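Local coordinates for protein cysteine synthase (Helicobacter pylori, PDB 6AHI) that uses pyridoxal 5'-phosphate to make L-cysteine and acetate from O-acetyl-L-serine and hydrogen sulfide, and also acts as an O-acetylserine-dependent cystathionine beta-synthase, at residues A[173-177]-A[274-278]; A[199-203]-A[278-282]; A[6-11]-A[83-88]. All coordinates share one frame. Numbering follows the deposited sequence.

Contacts 1 and 2 form one continuous interface, their centres 4 Å apart: helix 266-281 lies over the neighbouring parallel strands 174-178 and 200-206, and Glu-278 serves both. The strands are joined by probable backbone hydrogen bonds, Phe-175 N to Arg-200 O at 2.8 Å and Ile-202 N to Phe-175 O at 2.9 Å. Contact 3 lies on the opposite side of the chain's centre, its centre about 32 Å from that of contact 1 and about 35 Å from that of contact 2. The side chains of Ala-274 (contact 1) and Leu-83 (contact 3) lie about 10 Å from those of Ser-267 and Asn-76, respectively, both probable cofactor-binding residues; contact 2 lies away from the cofactor site.

Contact 1: A[173-177]-A[274-278]; sequences TSFVA and AALKE
Strand 174-177 and helix 274-278 run nearly antiparallel, their axes 154° apart and 8.7 Å from each other at closest approach. The extended strand alternates its side chains, so that Ser-174 and Val-176 point toward the helix while Phe-175 and Ala-177 point away, into the side of the sheet covered by helix 183-195. Register is set by the CA atoms of Val-176 and Ala-275, 5.9 Å apart, and those of Ser-174 and Glu-278, 7.9 Å apart. At the start of the helical segment, Ala-274 directs its CB toward the strand and meets Val-176 CG1 at 3.7 Å. Ala-275 sits sideways, with its CB 4.3 Å and its N 3.8 Å from Val-176 CG1; the two small alanines let the valine, chi1 t, approach the helix backbone. One turn after Ala-274, Glu-278 N donates to Ala-274 O at 2.9 Å. The Glu-278 side chain, chi1 t and chi2 p, reaches the strand with CG 4.0 Å from Val-176 CG2 and accepts a buried 2.8 Å hydrogen bond at OE2 from Ser-174 OG, whose chi1 is t. Its carboxylate also forms salt bridges with Arg-200 and Arg-281. Apolar contacts at one end and a polar anchor at the other thus join a helix to an inner parallel strand, as in the three-layer alpha/beta/alpha architecture of fold-type II PLP enzymes.

Contact 2: A[199-203]-A[278-282]; sequences IRLIG and EAQRL
A salt-bridge network of Arg-200, Glu-278 and Arg-281 dominates this contact. Arg-200 meets the Glu-278 carboxylate with two hydrogen bonds, NE to OE2 at 2.7 Å and NH2 to OE1 at 2.9 Å, with N-H...O angles of 164° and 172°. This bidentate pairing is made with the bent Arg-200 rotamer, m, t, p with chi4 at 82°, and the Glu-278 rotamer, chi1 t and chi2 p. From the same segment as Glu-278, Arg-281 (chi1 p, chi2 t, chi3 p) adds a bond from NH1 to Glu-278 OE1, also 2.7 Å. The shared acid brings two like charges together, Arg-200 NH2 and Arg-281 NH1 being 4.3 Å apart, and Arg-281 has a further salt-bridge partner in Glu-242. Around this polar centre, Leu-282 CD2 approaches Arg-200 NE to 3.7 Å, and Arg-281 CD lies 3.8 Å from Arg-200 NH2. Ile-202, chi1 and chi2 both m, packs its CG1 3.9 Å from Glu-278 CD; the CA atoms of these two residues are 8.3 Å apart. Extended strand 200-203 turns Arg-200 and Ile-202 toward helix 266-281, beyond which Leu-282 has left helical geometry at phi/psi -104/159. Leu-201 points away and touches helix 183-195, so the two helices cover opposite faces of the sheet. Within that sheet, strand 200-206 lies between strands 174-178 and 240-244.

Contact 3: A[6-11]-A[83-88]; sequences TMQDAI and LVAIKH
Segment 6-11 is extended at Thr-6, then coils into a 3-10 turn over residues 7-10, with i+3 to i bonds from Asp-9 N to Thr-6 O and Ala-10 N to Met-7 O (both 3.0 Å) and Ile-11 N to Gln-8 O (3.2 Å). Thr-6 OG1 accepts from Gln-8 N at 3.3 Å, an ST turn. Segment 83-88 begins helical, continuing the helix that starts at Asn-76, a probable cofactor ligand; CA pairs Gln-8 with Val-84 (6.1 Å) and Thr-6 with Lys-87 (6.5 Å) set the register. Gln-8 (chi1 m, chi2 -149°, chi3 57°) lies at the centre: its NE2 makes a tight 3.1 Å approach to Lys-87 CB and is 3.2 Å from Val-84 O, at too poor an angle for a hydrogen bond. Lys-87 points its CA-to-CB bond toward segment 6-11 with chi1 to chi4 all t, leaving NZ 4.6 Å from Asp-9 OD1, beyond a salt bridge. Apolar contacts pair Met-7 CB with Leu-83 CD1 (4.1 Å) and Ile-11 CD1 with Val-84 CG2 (3.9 Å). Met-7 and Leu-83 also pack on Asn-260 and Gly-261 of the second subunit, respectively. An N-terminal 3-10 turn thus meets this helix at the dimer interface of a fold-type II PLP enzyme.

Contact 1: A[173-177]-A[274-278]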
loop_
_atom_site.group_PDB
_atom_site.type_symbol
_atom_site.label_atom_id
_atom_site.label_comp_id
_atom_site.label_asym_id
_atom_site.label_seq_id
_atom_site.Cartn_x
_atom_site.Cartn_y
_atom_site.Cartn_z
ATOM N N THR A 173 8.394 -9.924 -25.948
ATOM C CA THR A 173 8.632 -9.275 -27.202
ATOM C C THR A 173 9.276 -7.898 -26.956
ATOM O O THR A 173 10.150 -7.459 -27.718
ATOM C CB THR A 173 7.321 -9.090 -27.977
ATOM O OG1 THR A 173 6.572 -10.312 -27.946
ATOM C CG2 THR A 173 7.561 -8.639 -29.396
ATOM N N SER A 174 8.829 -7.228 -25.895
ATOM C CA SER A 174 9.210 -5.871 -25.626
ATOM C C SER A 174 9.193 -5.602 -24.110
ATOM O O SER A 174 8.390 -6.158 -23.348
ATOM C CB SER A 174 8.281 -4.933 -26.380
ATOM O OG SER A 174 8.693 -3.573 -26.164
ATOM N N PHE A 175 10.074 -4.675 -23.701
ATOM C CA PHE A 175 10.170 -4.118 -22.377
ATOM C C PHE A 175 10.027 -2.598 -22.486
ATOM O O PHE A 175 10.779 -1.936 -23.180
ATOM C CB PHE A 175 11.490 -4.490 -21.714
ATOM C CG PHE A 175 11.744 -3.852 -20.369
ATOM C CD1 PHE A 175 10.773 -3.897 -19.378
ATOM C CD2 PHE A 175 12.940 -3.195 -20.095
ATOM C CE1 PHE A 175 11.000 -3.323 -18.139
ATOM C CE2 PHE A 175 13.157 -2.621 -18.855
ATOM C CZ PHE A 175 12.193 -2.685 -17.878
ATOM N N VAL A 176 9.017 -2.079 -21.798
ATOM C CA VAL A 176 8.625 -0.707 -21.832
ATOM C C VAL A 176 8.657 -0.192 -20.398
ATOM O O VAL A 176 7.923 -0.734 -19.567
ATOM C CB VAL A 176 7.198 -0.577 -22.405
ATOM C CG1 VAL A 176 6.726 0.866 -22.394
ATOM C CG2 VAL A 176 7.098 -1.192 -23.799
ATOM N N ALA A 177 9.452 0.857 -20.116
ATOM C CA ALA A 177 9.554 1.336 -18.741
ATOM C C ALA A 177 9.872 2.834 -18.716
ATOM O O ALA A 177 10.605 3.330 -19.590
ATOM C CB ALA A 177 10.608 0.558 -17.984
ATOM N N ALA A 274 2.248 3.834 -22.881
ATOM C CA ALA A 274 3.376 3.525 -23.741
ATOM C C ALA A 274 3.364 2.036 -24.117
ATOM O O ALA A 274 3.598 1.659 -25.274
ATOM C CB ALA A 274 4.670 3.889 -23.074
ATOM N N ALA A 275 3.027 1.190 -23.141
ATOM C CA ALA A 275 2.973 -0.240 -23.381
ATOM C C ALA A 275 1.820 -0.563 -24.329
ATOM O O ALA A 275 1.953 -1.461 -25.139
ATOM C CB ALA A 275 2.853 -0.976 -22.080
ATOM N N LEU A 276 0.698 0.147 -24.209
ATOM C CA LEU A 276 -0.456 -0.047 -25.081
ATOM C C LEU A 276 -0.107 0.322 -26.523
ATOM O O LEU A 276 -0.446 -0.399 -27.453
ATOM C CB LEU A 276 -1.590 0.821 -24.533
ATOM C CG LEU A 276 -3.016 0.390 -24.805
ATOM C CD1 LEU A 276 -3.215 -1.053 -24.341
ATOM C CD2 LEU A 276 -3.981 1.342 -24.091
ATOM N N LYS A 277 0.605 1.439 -26.706
ATOM C CA LYS A 277 1.088 1.855 -28.028
ATOM C C LYS A 277 2.059 0.838 -28.621
ATOM O O LYS A 277 1.945 0.470 -29.819
ATOM C CB LYS A 277 1.714 3.250 -27.945
ATOM C CG LYS A 277 0.680 4.346 -27.722
ATOM C CD LYS A 277 1.285 5.725 -27.651
ATOM C CE LYS A 277 0.292 6.710 -27.115
ATOM N NZ LYS A 277 0.878 8.067 -27.088
ATOM N N GLU A 278 2.953 0.307 -27.788
ATOM C CA GLU A 278 3.872 -0.710 -28.236
ATOM C C GLU A 278 3.096 -1.994 -28.620
ATOM O O GLU A 278 3.355 -2.560 -29.697
ATOM C CB GLU A 278 4.983 -0.905 -27.205
ATOM C CG GLU A 278 5.923 -2.074 -27.493
ATOM C CD GLU A 278 6.962 -1.899 -28.600
ATOM O OE1 GLU A 278 6.850 -0.944 -29.387
ATOM O OE2 GLU A 278 7.872 -2.763 -28.698
#

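Contact 2: A[199-203]-A[278-282]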
loop_
_atom_site.group_PDB
_atom_site.type_symbol
_atom_site.label_atom_id
_atom_site.label_comp_id
_atom_site.label_asym_id
_atom_site.label_seq_id
_atom_site.Cartn_x
_atom_site.Cartn_y
_atom_site.Cartn_z
ATOM N N ILE A 199 14.615 -9.025 -27.646
ATOM C CA ILE A 199 13.605 -8.157 -27.005
ATOM C C ILE A 199 13.799 -6.698 -27.462
ATOM O O ILE A 199 14.911 -6.217 -27.639
ATOM C CB ILE A 199 13.644 -8.295 -25.480
ATOM C CG1 ILE A 199 12.370 -7.773 -24.814
ATOM C CG2 ILE A 199 14.902 -7.641 -24.927
ATOM C CD1 ILE A 199 12.336 -8.017 -23.320
ATOM N N ARG A 200 12.683 -6.007 -27.644
ATOM C CA ARG A 200 12.657 -4.574 -27.936
ATOM C C ARG A 200 12.689 -3.811 -26.603
ATOM O O ARG A 200 12.130 -4.228 -25.604
ATOM C CB ARG A 200 11.410 -4.208 -28.768
ATOM C CG ARG A 200 11.469 -4.662 -30.220
ATOM C CD ARG A 200 10.146 -4.539 -30.951
ATOM N NE ARG A 200 9.514 -3.232 -30.775
ATOM C CZ ARG A 200 9.798 -2.116 -31.453
ATOM N NH1 ARG A 200 10.770 -2.097 -32.351
ATOM N NH2 ARG A 200 9.114 -1.006 -31.198
ATOM N N LEU A 201 13.361 -2.666 -26.605
ATOM C CA LEU A 201 13.486 -1.820 -25.429
ATOM C C LEU A 201 12.939 -0.420 -25.746
ATOM O O LEU A 201 13.474 0.249 -26.641
ATOM C CB LEU A 201 14.963 -1.684 -25.056
ATOM C CG LEU A 201 15.710 -2.969 -24.710
ATOM C CD1 LEU A 201 17.145 -2.639 -24.348
ATOM C CD2 LEU A 201 15.033 -3.696 -23.558
ATOM N N ILE A 202 11.914 0.001 -24.991
ATOM C CA ILE A 202 11.269 1.297 -25.137
ATOM C C ILE A 202 11.289 2.021 -23.792
ATOM O O ILE A 202 10.720 1.532 -22.825
ATOM C CB ILE A 202 9.819 1.177 -25.630
ATOM C CG1 ILE A 202 9.703 0.320 -26.900
ATOM C CG2 ILE A 202 9.206 2.572 -25.764
ATOM C CD1 ILE A 202 10.112 1.018 -28.160
ATOM N N GLY A 203 11.925 3.197 -23.757
ATOM C CA GLY A 203 11.962 4.056 -22.579
ATOM C C GLY A 203 10.822 5.053 -22.642
ATOM O O GLY A 203 10.442 5.481 -23.723
ATOM N N GLU A 278 2.953 0.307 -27.788
ATOM C CA GLU A 278 3.872 -0.710 -28.236
ATOM C C GLU A 278 3.096 -1.994 -28.620
ATOM O O GLU A 278 3.355 -2.560 -29.697
ATOM C CB GLU A 278 4.983 -0.905 -27.205
ATOM C CG GLU A 278 5.923 -2.074 -27.493
ATOM C CD GLU A 278 6.962 -1.899 -28.600
ATOM O OE1 GLU A 278 6.850 -0.944 -29.387
ATOM O OE2 GLU A 278 7.872 -2.763 -28.698
ATOM N N ALA A 279 2.183 -2.471 -27.768
ATOM C CA ALA A 279 1.423 -3.703 -28.096
ATOM C C ALA A 279 0.673 -3.526 -29.428
ATOM O O ALA A 279 0.624 -4.450 -30.241
ATOM C CB ALA A 279 0.450 -4.078 -27.005
ATOM N N GLN A 280 0.146 -2.313 -29.657
ATOM C CA GLN A 280 -0.680 -2.047 -30.823
ATOM C C GLN A 280 0.153 -2.055 -32.107
ATOM O O GLN A 280 -0.428 -2.247 -33.161
ATOM C CB GLN A 280 -1.447 -0.733 -30.658
ATOM C CG GLN A 280 -2.674 -0.903 -29.772
ATOM C CD GLN A 280 -3.316 0.411 -29.399
ATOM O OE1 GLN A 280 -2.793 1.478 -29.692
ATOM N NE2 GLN A 280 -4.484 0.339 -28.775
ATOM N N ARG A 281 1.474 -1.851 -32.026
ATOM C CA ARG A 281 2.311 -1.803 -33.214
ATOM C C ARG A 281 2.984 -3.162 -33.458
ATOM O O ARG A 281 3.644 -3.313 -34.450
ATOM C CB ARG A 281 3.349 -0.671 -33.140
ATOM C CG ARG A 281 4.525 -0.904 -32.194
ATOM C CD ARG A 281 5.647 0.122 -32.271
ATOM N NE ARG A 281 5.209 1.484 -31.980
ATOM C CZ ARG A 281 5.305 2.111 -30.803
ATOM N NH1 ARG A 281 6.021 1.610 -29.806
ATOM N NH2 ARG A 281 4.676 3.258 -30.632
ATOM N N LEU A 282 2.801 -4.149 -32.579
ATOM C CA LEU A 282 3.487 -5.452 -32.721
ATOM C C LEU A 282 2.523 -6.515 -33.239
ATOM O O LEU A 282 1.309 -6.377 -33.077
ATOM C CB LEU A 282 4.054 -5.849 -31.359
ATOM C CG LEU A 282 5.213 -5.011 -30.832
ATOM C CD1 LEU A 282 5.542 -5.434 -29.410
ATOM C CD2 LEU A 282 6.446 -5.134 -31.716
#

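Contact 3: A[6-11]-A[83-88]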
loop_
_atom_site.group_PDB
_atom_site.type_symbol
_atom_site.label_atom_id
_atom_site.label_comp_id
_atom_site.label_asym_id
_atom_site.label_seq_id
_atom_site.Cartn_x
_atom_site.Cartn_y
_atom_site.Cartn_z
ATOM N N THR A 6 11.139 -7.992 10.210
ATOM C CA THR A 6 11.591 -6.774 9.575
ATOM C C THR A 6 10.770 -6.577 8.295
ATOM O O THR A 6 10.486 -7.550 7.579
ATOM C CB THR A 6 13.107 -6.839 9.293
ATOM O OG1 THR A 6 13.453 -5.799 8.393
ATOM C CG2 THR A 6 13.565 -8.107 8.607
ATOM N N MET A 7 10.350 -5.339 8.024
ATOM C CA MET A 7 9.514 -5.096 6.837
ATOM C C MET A 7 10.336 -5.312 5.550
ATOM O O MET A 7 9.798 -5.525 4.475
ATOM C CB MET A 7 8.924 -3.686 6.885
ATOM C CG MET A 7 7.641 -3.617 7.711
ATOM S SD MET A 7 6.518 -5.056 7.507
ATOM C CE MET A 7 5.823 -4.707 5.898
ATOM N N GLN A 8 11.667 -5.308 5.696
ATOM C CA GLN A 8 12.592 -5.650 4.635
ATOM C C GLN A 8 12.357 -7.035 4.081
ATOM O O GLN A 8 12.559 -7.219 2.883
ATOM C CB GLN A 8 14.010 -5.707 5.170
ATOM C CG GLN A 8 14.634 -4.348 5.262
ATOM C CD GLN A 8 16.091 -4.615 5.029
ATOM O OE1 GLN A 8 16.462 -5.173 3.991
ATOM N NE2 GLN A 8 16.901 -4.236 6.008
ATOM N N ASP A 9 11.935 -7.972 4.933
ATOM C CA ASP A 9 11.653 -9.334 4.509
ATOM C C ASP A 9 10.522 -9.369 3.459
ATOM O O ASP A 9 10.304 -10.382 2.797
ATOM C CB ASP A 9 11.245 -10.229 5.690
ATOM C CG ASP A 9 12.337 -10.684 6.657
ATOM O OD1 ASP A 9 13.539 -10.512 6.333
ATOM O OD2 ASP A 9 11.965 -11.219 7.756
ATOM N N ALA A 10 9.734 -8.298 3.353
ATOM C CA ALA A 10 8.565 -8.294 2.488
ATOM C C ALA A 10 8.850 -7.569 1.158
ATOM O O ALA A 10 7.927 -7.385 0.387
ATOM C CB ALA A 10 7.413 -7.659 3.244
ATOM N N ILE A 11 10.092 -7.096 0.927
ATOM C CA ILE A 11 10.480 -6.390 -0.338
ATOM C C ILE A 11 10.533 -7.422 -1.475
ATOM O O ILE A 11 11.035 -8.524 -1.301
ATOM C CB ILE A 11 11.802 -5.591 -0.200
ATOM C CG1 ILE A 11 11.607 -4.370 0.707
ATOM C CG2 ILE A 11 12.323 -5.167 -1.567
ATOM C CD1 ILE A 11 12.871 -3.694 1.160
ATOM N N LEU A 83 13.498 2.907 5.054
ATOM C CA LEU A 83 12.854 1.628 5.435
ATOM C C LEU A 83 13.912 0.544 5.675
ATOM O O LEU A 83 13.899 -0.130 6.719
ATOM C CB LEU A 83 11.862 1.246 4.336
ATOM C CG LEU A 83 11.095 -0.053 4.567
ATOM C CD1 LEU A 83 10.365 -0.021 5.875
ATOM C CD2 LEU A 83 10.097 -0.268 3.449
ATOM N N VAL A 84 14.892 0.454 4.769
ATOM C CA VAL A 84 15.908 -0.579 4.819
ATOM C C VAL A 84 16.898 -0.264 5.953
ATOM O O VAL A 84 17.387 -1.160 6.591
ATOM C CB VAL A 84 16.606 -0.731 3.454
ATOM C CG1 VAL A 84 17.799 -1.673 3.514
ATOM C CG2 VAL A 84 15.631 -1.184 2.379
ATOM N N ALA A 85 17.169 1.025 6.210
ATOM C CA ALA A 85 18.102 1.441 7.271
ATOM C C ALA A 85 17.687 0.928 8.660
ATOM O O ALA A 85 18.533 0.718 9.539
ATOM C CB ALA A 85 18.209 2.944 7.279
ATOM N N ILE A 86 16.382 0.763 8.876
ATOM C CA ILE A 86 15.841 0.397 10.202
ATOM C C ILE A 86 16.481 -0.895 10.728
ATOM O O ILE A 86 16.916 -0.946 11.875
ATOM C CB ILE A 86 14.305 0.316 10.155
ATOM C CG1 ILE A 86 13.718 1.714 9.949
ATOM C CG2 ILE A 86 13.779 -0.354 11.418
ATOM C CD1 ILE A 86 12.237 1.757 9.726
ATOM N N LYS A 87 16.571 -1.919 9.877
ATOM C CA LYS A 87 17.039 -3.227 10.307
ATOM C C LYS A 87 18.423 -3.110 10.937
ATOM O O LYS A 87 18.673 -3.731 11.949
ATOM C CB LYS A 87 17.067 -4.222 9.144
ATOM C CG LYS A 87 17.492 -5.635 9.519
ATOM C CD LYS A 87 17.448 -6.588 8.339
ATOM C CE LYS A 87 17.883 -8.000 8.691
ATOM N NZ LYS A 87 17.660 -8.935 7.561
ATOM N N HIS A 88 19.311 -2.297 10.336
ATOM C CA HIS A 88 20.703 -2.170 10.811
ATOM C C HIS A 88 20.907 -0.881 11.612
ATOM O O HIS A 88 22.041 -0.515 11.866
ATOM C CB HIS A 88 21.707 -2.258 9.651
ATOM C CG HIS A 88 21.405 -3.340 8.667
ATOM N ND1 HIS A 88 20.609 -3.118 7.552
ATOM C CD2 HIS A 88 21.730 -4.653 8.648
ATOM C CE1 HIS A 88 20.486 -4.242 6.862
ATOM N NE2 HIS A 88 21.158 -5.204 7.526
#